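Local structure of nigritoxine (Vibrio nigripulchritudo, 5M41) at residues P490-V494 with N561-L566; Q496-E501 with D551-H556; K507-K513 with E524-S530. The protein is a bacterial toxin that acts on crustaceans and insects. One frame throughout, in Å; residues are numbered along the deposited sequence.

Contact 1. Residues P490-V494 with N561-L566; sequences PNGNV and NNIGDL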
loop_
_atom_site.group_PDB
_atom_site.type_symbol
_atom_site.label_atom_id
_atom_site.label_comp_id
_atom_site.label_asym_id
_atom_site.label_seq_id
_atom_site.Cartn_x
_atom_site.Cartn_y
_atom_site.Cartn_z
ATOM N N PRO A 490 29.984 -22.570 26.786
ATOM C CA PRO A 490 30.084 -22.973 28.195
ATOM C C PRO A 490 28.743 -22.917 28.922
ATOM O O PRO A 490 28.575 -23.613 29.928
ATOM C CB PRO A 490 31.051 -21.937 28.804
ATOM C CG PRO A 490 30.971 -20.760 27.887
ATOM C CD PRO A 490 30.759 -21.344 26.516
ATOM N N ASN A 491 27.801 -22.104 28.430
ATOM C CA ASN A 491 26.557 -21.939 29.169
ATOM C C ASN A 491 25.565 -23.029 28.804
ATOM O O ASN A 491 24.538 -23.190 29.471
ATOM C CB ASN A 491 25.953 -20.525 28.982
ATOM C CG ASN A 491 26.839 -19.425 29.551
ATOM O OD1 ASN A 491 26.889 -18.307 29.015
ATOM N ND2 ASN A 491 27.545 -19.728 30.632
ATOM N N GLY A 492 25.869 -23.775 27.744
ATOM C CA GLY A 492 24.962 -24.812 27.275
ATOM C C GLY A 492 23.721 -24.211 26.631
ATOM O O GLY A 492 22.595 -24.703 26.836
ATOM N N ASN A 493 23.925 -23.152 25.841
ATOM C CA ASN A 493 22.823 -22.526 25.125
ATOM C C ASN A 493 22.267 -23.487 24.085
ATOM O O ASN A 493 23.025 -24.241 23.456
ATOM C CB ASN A 493 23.234 -21.171 24.514
ATOM C CG ASN A 493 23.356 -20.083 25.559
ATOM O OD1 ASN A 493 22.629 -20.085 26.543
ATOM N ND2 ASN A 493 24.286 -19.158 25.364
ATOM N N VAL A 494 20.943 -23.498 23.972
ATOM C CA VAL A 494 20.215 -24.460 23.141
ATOM C C VAL A 494 20.249 -24.040 21.685
ATOM O O VAL A 494 20.030 -22.857 21.349
ATOM C CB VAL A 494 18.750 -24.611 23.617
ATOM C CG1 VAL A 494 17.977 -25.573 22.727
ATOM C CG2 VAL A 494 18.710 -25.073 25.073
ATOM N N ASN A 561 18.642 -17.165 26.193
ATOM C CA ASN A 561 19.997 -17.696 26.268
ATOM C C ASN A 561 20.678 -17.064 27.448
ATOM O O ASN A 561 20.299 -15.960 27.864
ATOM C CB ASN A 561 20.798 -17.351 25.018
ATOM C CG ASN A 561 20.263 -18.028 23.791
ATOM O OD1 ASN A 561 19.565 -17.403 22.968
ATOM N ND2 ASN A 561 20.538 -19.313 23.672
ATOM N N ASN A 562 21.683 -17.760 27.978
ATOM C CA ASN A 562 22.543 -17.208 29.002
ATOM C C ASN A 562 23.705 -16.538 28.277
ATOM O O ASN A 562 24.526 -17.205 27.649
ATOM C CB ASN A 562 23.019 -18.319 29.945
ATOM C CG ASN A 562 23.863 -17.806 31.102
ATOM O OD1 ASN A 562 24.066 -16.595 31.297
ATOM N ND2 ASN A 562 24.355 -18.740 31.892
ATOM N N ILE A 563 23.729 -15.212 28.316
ATOM C CA ILE A 563 24.823 -14.450 27.716
ATOM C C ILE A 563 25.828 -14.066 28.809
ATOM O O ILE A 563 26.794 -13.340 28.559
ATOM C CB ILE A 563 24.311 -13.197 26.954
ATOM C CG1 ILE A 563 23.480 -12.284 27.891
ATOM C CG2 ILE A 563 23.547 -13.617 25.694
ATOM C CD1 ILE A 563 23.227 -10.875 27.377
ATOM N N GLY A 564 25.590 -14.552 30.023
ATOM C CA GLY A 564 26.515 -14.319 31.136
ATOM C C GLY A 564 27.419 -15.518 31.384
ATOM O O GLY A 564 28.036 -16.053 30.450
ATOM N N ASP A 565 27.481 -15.958 32.640
ATOM C CA ASP A 565 28.389 -17.051 33.054
ATOM C C ASP A 565 27.669 -18.248 33.647
ATOM O O ASP A 565 26.446 -18.223 33.798
ATOM C CB ASP A 565 29.380 -16.519 34.070
ATOM C CG ASP A 565 30.327 -15.530 33.466
ATOM O OD1 ASP A 565 30.648 -15.689 32.266
ATOM O OD2 ASP A 565 30.739 -14.591 34.179
ATOM N N LEU A 566 28.431 -19.293 33.989
ATOM C CA LEU A 566 27.864 -20.497 34.598
ATOM C C LEU A 566 28.797 -21.164 35.627
ATOM O O LEU A 566 29.949 -21.475 35.330
ATOM C CB LEU A 566 27.444 -21.503 33.518
ATOM C CG LEU A 566 26.760 -22.786 34.016
ATOM C CD1 LEU A 566 25.341 -22.510 34.490
ATOM C CD2 LEU A 566 26.762 -23.832 32.909
HETATM O O HOH W 1 23.684 -21.347 31.399
#
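The side-chain amide of N493 reads the backbone of N562 at both ends: N562 N donates to N493 OD1 (2.9 Å, 156° at the hydrogen), and N493 ND2 donates to N562 O (3.0 Å, 169°). Both polar groups of N562's main chain are thus satisfied by one side chain, as by a neighbouring strand. N493 ND2 also donates to the carbonyl of Y511. Its CA-to-CB bond, directed toward 561-566, brings the amide into place. Beyond the strand end, N562 uses its own side chain to shape the turn: OD1 accepts from G564 N (2.8 Å), forming an Asx turn, and also from I573 N of the adjacent strand, while ND2 donates to D565 O (2.9 Å). A water bridges the segments, accepting from N562 ND2 (2.7 Å) and donating to N491 O (2.8 Å). The side chain of N491 fills the hollow of this turn, and N491 has the largest area covered by the other segment (96 Å²). L566 CD2 closes over P490 O at 3.5 Å. The loop 490-494 thereby lies along strand 560-562, an outermost strand of a six-stranded antiparallel sheet, whose other neighbour is strand 571-576; strand 505-515 packs against P490, N561 and I563.

Contact 2. Residues Q496-E501 with D551-H556; sequences QVYINE and DFRLQH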
loop_
_atom_site.group_PDB
_atom_site.type_symbol
_atom_site.label_atom_id
_atom_site.label_comp_id
_atom_site.label_asym_id
_atom_site.label_seq_id
_atom_site.Cartn_x
_atom_site.Cartn_y
_atom_site.Cartn_z
ATOM N N GLN A 496 19.081 -23.789 17.749
ATOM C CA GLN A 496 17.800 -23.477 17.172
ATOM C C GLN A 496 17.785 -23.572 15.652
ATOM O O GLN A 496 18.713 -23.116 14.969
ATOM C CB GLN A 496 17.401 -22.077 17.641
ATOM C CG GLN A 496 15.927 -21.922 17.883
ATOM C CD GLN A 496 15.417 -22.708 19.065
ATOM O OE1 GLN A 496 16.038 -22.746 20.116
ATOM N NE2 GLN A 496 14.254 -23.298 18.908
ATOM N N VAL A 497 16.720 -24.157 15.108
ATOM C CA VAL A 497 16.631 -24.306 13.660
ATOM C C VAL A 497 16.050 -23.034 13.040
ATOM O O VAL A 497 14.859 -22.748 13.161
ATOM C CB VAL A 497 15.819 -25.551 13.212
ATOM C CG1 VAL A 497 15.694 -25.569 11.697
ATOM C CG2 VAL A 497 16.479 -26.842 13.686
ATOM N N TYR A 498 16.913 -22.273 12.384
ATOM C CA TYR A 498 16.500 -21.091 11.679
ATOM C C TYR A 498 16.072 -21.466 10.262
ATOM O O TYR A 498 16.855 -22.045 9.496
ATOM C CB TYR A 498 17.622 -20.043 11.668
ATOM C CG TYR A 498 17.330 -18.871 10.769
ATOM C CD1 TYR A 498 16.131 -18.162 10.878
ATOM C CD2 TYR A 498 18.240 -18.480 9.801
ATOM C CE1 TYR A 498 15.857 -17.093 10.043
ATOM C CE2 TYR A 498 17.972 -17.418 8.956
ATOM C CZ TYR A 498 16.785 -16.726 9.085
ATOM O OH TYR A 498 16.533 -15.676 8.238
ATOM N N ILE A 499 14.824 -21.149 9.931
ATOM C CA ILE A 499 14.316 -21.358 8.574
ATOM C C ILE A 499 14.403 -20.067 7.778
ATOM O O ILE A 499 13.635 -19.125 7.997
ATOM C CB ILE A 499 12.876 -21.911 8.554
ATOM C CG1 ILE A 499 12.794 -23.192 9.390
ATOM C CG2 ILE A 499 12.439 -22.178 7.113
ATOM C CD1 ILE A 499 11.403 -23.516 9.896
ATOM N N ASN A 500 15.374 -20.030 6.873
ATOM C CA ASN A 500 15.614 -18.878 6.023
ATOM C C ASN A 500 14.635 -18.959 4.877
ATOM O O ASN A 500 14.798 -19.783 3.969
ATOM C CB ASN A 500 17.058 -18.912 5.516
ATOM C CG ASN A 500 17.483 -17.619 4.856
ATOM O OD1 ASN A 500 16.739 -17.030 4.065
ATOM N ND2 ASN A 500 18.707 -17.178 5.164
ATOM N N GLU A 501 13.601 -18.128 4.933
ATOM C CA GLU A 501 12.520 -18.195 3.961
ATOM C C GLU A 501 12.972 -17.829 2.541
ATOM O O GLU A 501 12.385 -18.301 1.560
ATOM C CB GLU A 501 11.342 -17.320 4.402
ATOM C CG GLU A 501 10.506 -17.891 5.542
ATOM C CD GLU A 501 9.733 -16.803 6.289
ATOM O OE1 GLU A 501 10.388 -15.907 6.861
ATOM O OE2 GLU A 501 8.483 -16.829 6.314
ATOM N N ASP A 551 15.890 -11.271 11.374
ATOM C CA ASP A 551 14.824 -12.201 11.032
ATOM C C ASP A 551 14.876 -13.444 11.959
ATOM O O ASP A 551 13.843 -13.902 12.472
ATOM C CB ASP A 551 14.930 -12.570 9.547
ATOM C CG ASP A 551 13.888 -13.580 9.110
ATOM O OD1 ASP A 551 12.678 -13.299 9.197
ATOM O OD2 ASP A 551 14.277 -14.669 8.658
ATOM N N PHE A 552 16.077 -13.971 12.202
ATOM C CA PHE A 552 16.196 -15.084 13.142
ATOM C C PHE A 552 15.644 -14.711 14.514
ATOM O O PHE A 552 14.907 -15.485 15.134
ATOM C CB PHE A 552 17.636 -15.564 13.286
ATOM C CG PHE A 552 17.842 -16.482 14.461
ATOM C CD1 PHE A 552 17.524 -17.828 14.365
ATOM C CD2 PHE A 552 18.347 -15.999 15.659
ATOM C CE1 PHE A 552 17.703 -18.681 15.443
ATOM C CE2 PHE A 552 18.528 -16.839 16.752
ATOM C CZ PHE A 552 18.207 -18.186 16.640
ATOM N N ARG A 553 16.004 -13.519 14.975
ATOM C CA ARG A 553 15.605 -13.070 16.306
ATOM C C ARG A 553 14.102 -12.899 16.433
ATOM O O ARG A 553 13.556 -13.128 17.502
ATOM C CB ARG A 553 16.331 -11.791 16.695
ATOM C CG ARG A 553 17.764 -12.016 17.160
ATOM C CD ARG A 553 18.385 -10.683 17.525
ATOM N NE ARG A 553 19.723 -10.788 18.090
ATOM C CZ ARG A 553 20.003 -11.091 19.358
ATOM N NH1 ARG A 553 19.037 -11.374 20.241
ATOM N NH2 ARG A 553 21.274 -11.128 19.745
ATOM N N LEU A 554 13.446 -12.490 15.345
ATOM C CA LEU A 554 11.983 -12.425 15.291
ATOM C C LEU A 554 11.371 -13.832 15.264
ATOM O O LEU A 554 10.444 -14.124 16.011
ATOM C CB LEU A 554 11.494 -11.640 14.058
ATOM C CG LEU A 554 11.508 -10.094 14.041
ATOM C CD1 LEU A 554 10.956 -9.603 12.704
ATOM C CD2 LEU A 554 10.705 -9.503 15.192
ATOM N N GLN A 555 11.886 -14.684 14.385
ATOM C CA GLN A 555 11.384 -16.054 14.236
ATOM C C GLN A 555 11.506 -16.823 15.558
ATOM O O GLN A 555 10.610 -17.571 15.925
ATOM C CB GLN A 555 12.166 -16.757 13.126
ATOM C CG GLN A 555 11.529 -18.022 12.569
ATOM C CD GLN A 555 12.405 -18.670 11.519
ATOM O OE1 GLN A 555 13.125 -19.622 11.808
ATOM N NE2 GLN A 555 12.389 -18.124 10.310
ATOM N N HIS A 556 12.591 -16.599 16.289
ATOM C CA HIS A 556 12.801 -17.224 17.606
ATOM C C HIS A 556 12.746 -16.256 18.758
ATOM O O HIS A 556 13.496 -16.376 19.762
ATOM C CB HIS A 556 14.082 -18.034 17.572
ATOM C CG HIS A 556 13.991 -19.197 16.635
ATOM N ND1 HIS A 556 13.476 -20.373 17.012
ATOM C CD2 HIS A 556 14.269 -19.302 15.276
ATOM C CE1 HIS A 556 13.463 -21.218 15.949
ATOM N NE2 HIS A 556 13.952 -20.559 14.894
#
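Four side chains at the end of helix 546-555 and just beyond it meet strand 496-500; the axes of the strand and of helical segment 551-555 approach to 8.8 Å, their N-to-C directions 119° apart. Q555 is extended (chi1 and chi2 both t), carrying its amide to the backbone of I499: I499 N donates to Q555 OE1 (3.0 Å, 168°) and Q555 NE2 to I499 O (2.8 Å, 164°). Y498, with chi1 t, donates from OH to D551 OD2 at 2.5 Å; D551 is also t. F552, t as well, sets its CB over the Y498 ring, 4.1 Å from the centroid, and turns its ring edge to the Y498 face in an offset edge-to-face pair (centroids 5.7 Å apart, planes at 86°). H556, the first residue to leave helical angles, takes chi1 m; its NE2 donates to V497 O (2.9 Å), while Q496 CG sits over its ring, 3.4 Å from the centroid. R454, in a salt bridge with E501 and a weak, long ion pair with D551, probably offsets these like charges. The chemistry implies a polar join: V497 O and both I499 N and O are paired with H556 and Q555, with the Y498-F552 pair packed beside them.

Contact 3. Residues K507-K513 with E524-S530; sequences KNITYRK and ENRLQES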
loop_
_atom_site.group_PDB
_atom_site.type_symbol
_atom_site.label_atom_id
_atom_site.label_comp_id
_atom_site.label_asym_id
_atom_site.label_seq_id
_atom_site.Cartn_x
_atom_site.Cartn_y
_atom_site.Cartn_z
ATOM N N LYS A 507 19.202 -23.410 8.876
ATOM C CA LYS A 507 20.479 -23.240 9.570
ATOM C C LYS A 507 20.298 -23.523 11.055
ATOM O O LYS A 507 19.271 -23.158 11.653
ATOM C CB LYS A 507 21.022 -21.814 9.399
ATOM C CG LYS A 507 21.298 -21.375 7.971
ATOM C CD LYS A 507 22.127 -20.101 7.975
ATOM C CE LYS A 507 22.148 -19.433 6.606
ATOM N NZ LYS A 507 22.939 -18.168 6.663
ATOM N N ASN A 508 21.307 -24.158 11.645
ATOM C CA ASN A 508 21.344 -24.406 13.080
ATOM C C ASN A 508 22.138 -23.323 13.783
ATOM O O ASN A 508 23.345 -23.164 13.536
ATOM C CB ASN A 508 21.952 -25.776 13.388
ATOM C CG ASN A 508 21.107 -26.913 12.870
ATOM O OD1 ASN A 508 19.900 -26.969 13.101
ATOM N ND2 ASN A 508 21.736 -27.831 12.166
ATOM N N ILE A 509 21.451 -22.600 14.672
ATOM C CA ILE A 509 21.996 -21.432 15.337
ATOM C C ILE A 509 22.131 -21.653 16.831
ATOM O O ILE A 509 21.221 -22.162 17.481
ATOM C CB ILE A 509 21.082 -20.200 15.092
ATOM C CG1 ILE A 509 20.741 -20.078 13.593
ATOM C CG2 ILE A 509 21.719 -18.928 15.637
ATOM C CD1 ILE A 509 21.940 -19.888 12.674
ATOM N N THR A 510 23.273 -21.255 17.372
ATOM C CA THR A 510 23.515 -21.341 18.800
ATOM C C THR A 510 24.113 -20.031 19.213
ATOM O O THR A 510 24.944 -19.472 18.479
ATOM C CB THR A 510 24.517 -22.483 19.129
ATOM O OG1 THR A 510 23.932 -23.718 18.726
ATOM C CG2 THR A 510 24.854 -22.550 20.633
ATOM N N TYR A 511 23.697 -19.530 20.375
ATOM C CA TYR A 511 24.332 -18.361 20.947
ATOM C C TYR A 511 25.618 -18.760 21.686
ATOM O O TYR A 511 25.577 -19.213 22.833
ATOM C CB TYR A 511 23.370 -17.649 21.903
ATOM C CG TYR A 511 23.388 -16.158 21.822
ATOM C CD1 TYR A 511 22.247 -15.429 22.161
ATOM C CD2 TYR A 511 24.517 -15.464 21.393
ATOM C CE1 TYR A 511 22.227 -14.048 22.093
ATOM C CE2 TYR A 511 24.509 -14.070 21.313
ATOM C CZ TYR A 511 23.351 -13.379 21.671
ATOM O OH TYR A 511 23.289 -12.014 21.611
ATOM N N ARG A 512 26.760 -18.548 21.039
ATOM C CA ARG A 512 28.034 -19.083 21.525
ATOM C C ARG A 512 28.967 -18.014 22.067
ATOM O O ARG A 512 28.863 -16.848 21.674
ATOM C CB ARG A 512 28.759 -19.782 20.388
ATOM C CG ARG A 512 28.089 -21.031 19.890
ATOM C CD ARG A 512 28.727 -21.407 18.570
ATOM N NE ARG A 512 29.905 -22.242 18.740
ATOM C CZ ARG A 512 31.148 -21.927 18.371
ATOM N NH1 ARG A 512 31.438 -20.761 17.808
ATOM N NH2 ARG A 512 32.116 -22.804 18.563
ATOM N N LYS A 513 29.898 -18.416 22.939
ATOM C CA LYS A 513 30.845 -17.463 23.507
ATOM C C LYS A 513 32.190 -17.580 22.810
ATOM O O LYS A 513 32.898 -18.577 22.977
ATOM C CB LYS A 513 30.969 -17.615 25.031
ATOM C CG LYS A 513 31.191 -16.276 25.736
ATOM C CD LYS A 513 31.099 -16.376 27.252
ATOM C CE LYS A 513 29.665 -16.351 27.764
ATOM N NZ LYS A 513 29.187 -14.976 28.082
ATOM N N GLU A 524 33.013 -12.824 23.961
ATOM C CA GLU A 524 31.733 -12.172 23.739
ATOM C C GLU A 524 30.776 -13.216 23.192
ATOM O O GLU A 524 31.211 -14.279 22.726
ATOM C CB GLU A 524 31.889 -11.035 22.731
ATOM C CG GLU A 524 32.045 -11.538 21.301
ATOM C CD GLU A 524 32.549 -10.492 20.334
ATOM O OE1 GLU A 524 32.677 -9.319 20.730
ATOM O OE2 GLU A 524 32.819 -10.851 19.168
ATOM N N ASN A 525 29.481 -12.908 23.235
ATOM C CA ASN A 525 28.435 -13.811 22.741
ATOM C C ASN A 525 28.112 -13.520 21.282
ATOM O O ASN A 525 28.085 -12.362 20.868
ATOM C CB ASN A 525 27.177 -13.715 23.611
ATOM C CG ASN A 525 27.453 -14.032 25.075
ATOM O OD1 ASN A 525 27.648 -15.187 25.446
ATOM N ND2 ASN A 525 27.477 -13.006 25.911
ATOM N N ARG A 526 27.890 -14.575 20.501
ATOM C CA ARG A 526 27.545 -14.422 19.102
ATOM C C ARG A 526 26.645 -15.532 18.659
ATOM O O ARG A 526 26.912 -16.699 18.977
ATOM C CB ARG A 526 28.792 -14.402 18.228
ATOM C CG ARG A 526 29.307 -13.010 17.931
ATOM C CD ARG A 526 30.270 -13.062 16.766
ATOM N NE ARG A 526 30.435 -11.750 16.152
ATOM C CZ ARG A 526 31.587 -11.088 16.087
ATOM N NH1 ARG A 526 32.698 -11.617 16.592
ATOM N NH2 ARG A 526 31.627 -9.895 15.506
ATOM N N LEU A 527 25.583 -15.169 17.927
ATOM C CA LEU A 527 24.733 -16.155 17.277
ATOM C C LEU A 527 25.485 -16.703 16.056
ATOM O O LEU A 527 25.909 -15.944 15.173
ATOM C CB LEU A 527 23.402 -15.543 16.847
ATOM C CG LEU A 527 22.402 -15.252 17.980
ATOM C CD1 LEU A 527 21.307 -14.281 17.533
ATOM C CD2 LEU A 527 21.819 -16.540 18.565
ATOM N N GLN A 528 25.660 -18.019 16.003
ATOM C CA GLN A 528 26.468 -18.595 14.935
ATOM C C GLN A 528 25.790 -19.810 14.374
ATOM O O GLN A 528 25.063 -20.510 15.077
ATOM C CB GLN A 528 27.872 -18.927 15.441
ATOM C CG GLN A 528 28.753 -17.705 15.639
ATOM C CD GLN A 528 30.195 -18.053 15.996
ATOM O OE1 GLN A 528 30.453 -18.785 16.946
ATOM N NE2 GLN A 528 31.138 -17.493 15.251
ATOM N N GLU A 529 25.996 -20.037 13.087
ATOM C CA GLU A 529 25.516 -21.257 12.474
ATOM C C GLU A 529 26.670 -22.285 12.395
ATOM O O GLU A 529 27.812 -21.927 12.094
ATOM C CB GLU A 529 24.922 -20.980 11.092
ATOM C CG GLU A 529 25.958 -20.744 10.009
ATOM C CD GLU A 529 25.503 -21.152 8.614
ATOM O OE1 GLU A 529 24.871 -22.221 8.439
ATOM O OE2 GLU A 529 25.805 -20.386 7.677
ATOM N N SER A 530 26.351 -23.552 12.655
ATOM C CA SER A 530 27.321 -24.646 12.534
ATOM C C SER A 530 27.211 -25.308 11.164
ATOM O O SER A 530 26.129 -25.350 10.575
ATOM C CB SER A 530 27.112 -25.686 13.635
ATOM O OG SER A 530 25.815 -26.253 13.527
HETATM O O HOH W 2 26.838 -17.974 25.066
#
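L527 lies flat over the ring of Y511, its CG 3.9 Å from the ring centroid and 6° off the normal, and its CD2 also reaches I509 CG2 at 3.8 Å. These three share the sheet face packed by helix 546-555, where F552 touches I509 and L527, and R553 NH2 is hydrogen-bonded to Y511 OH. Strands 505-515 and 523-532 form an antiparallel beta hairpin, central in a four-stranded sheet. Two hydrogen-bonded pairs fix the register: T510 N to Q528 O and Q528 N to T510 O (both 3.0 Å), then R512 N to R526 O (2.8 Å) and R526 N to R512 O (2.7 Å). On the face with T510, R512 NH1 donates to Q528 OE1 at a very short 2.4 Å, and R512 makes a cation-pi contact with W540. K513 NZ donates to N525 OD1 (3.1 Å) and also bonds to G564 O, N525 ND2 to I563 O; at the other end, K507 NZ and E529 OE2 form a long salt bridge (3.8 Å), with E548 and R541 as their respective stronger partners.

From the N-terminal side, the chain enters contact 1 at 490-494, passes at once into strand 496-500 of contact 2, and turns into the hairpin of contact 3. Contact 3 closes the shortest loop, with 10 residues between its segments; contact 2 encloses it when helix 546-555 returns to 496-501, and contact 1 encloses both when 561-566 meets 490-494. The three loops therefore nest without crossing. Contacts 2 and 3 share a sheet, Y498 N lying 2.6 Å from K507 O in adjacent strands. Contact 1 sets the loop leading into this four-stranded sheet against strand 560-562 of the six-stranded one, and its I563 O lies 2.8 Å from N525 ND2 of contact 3.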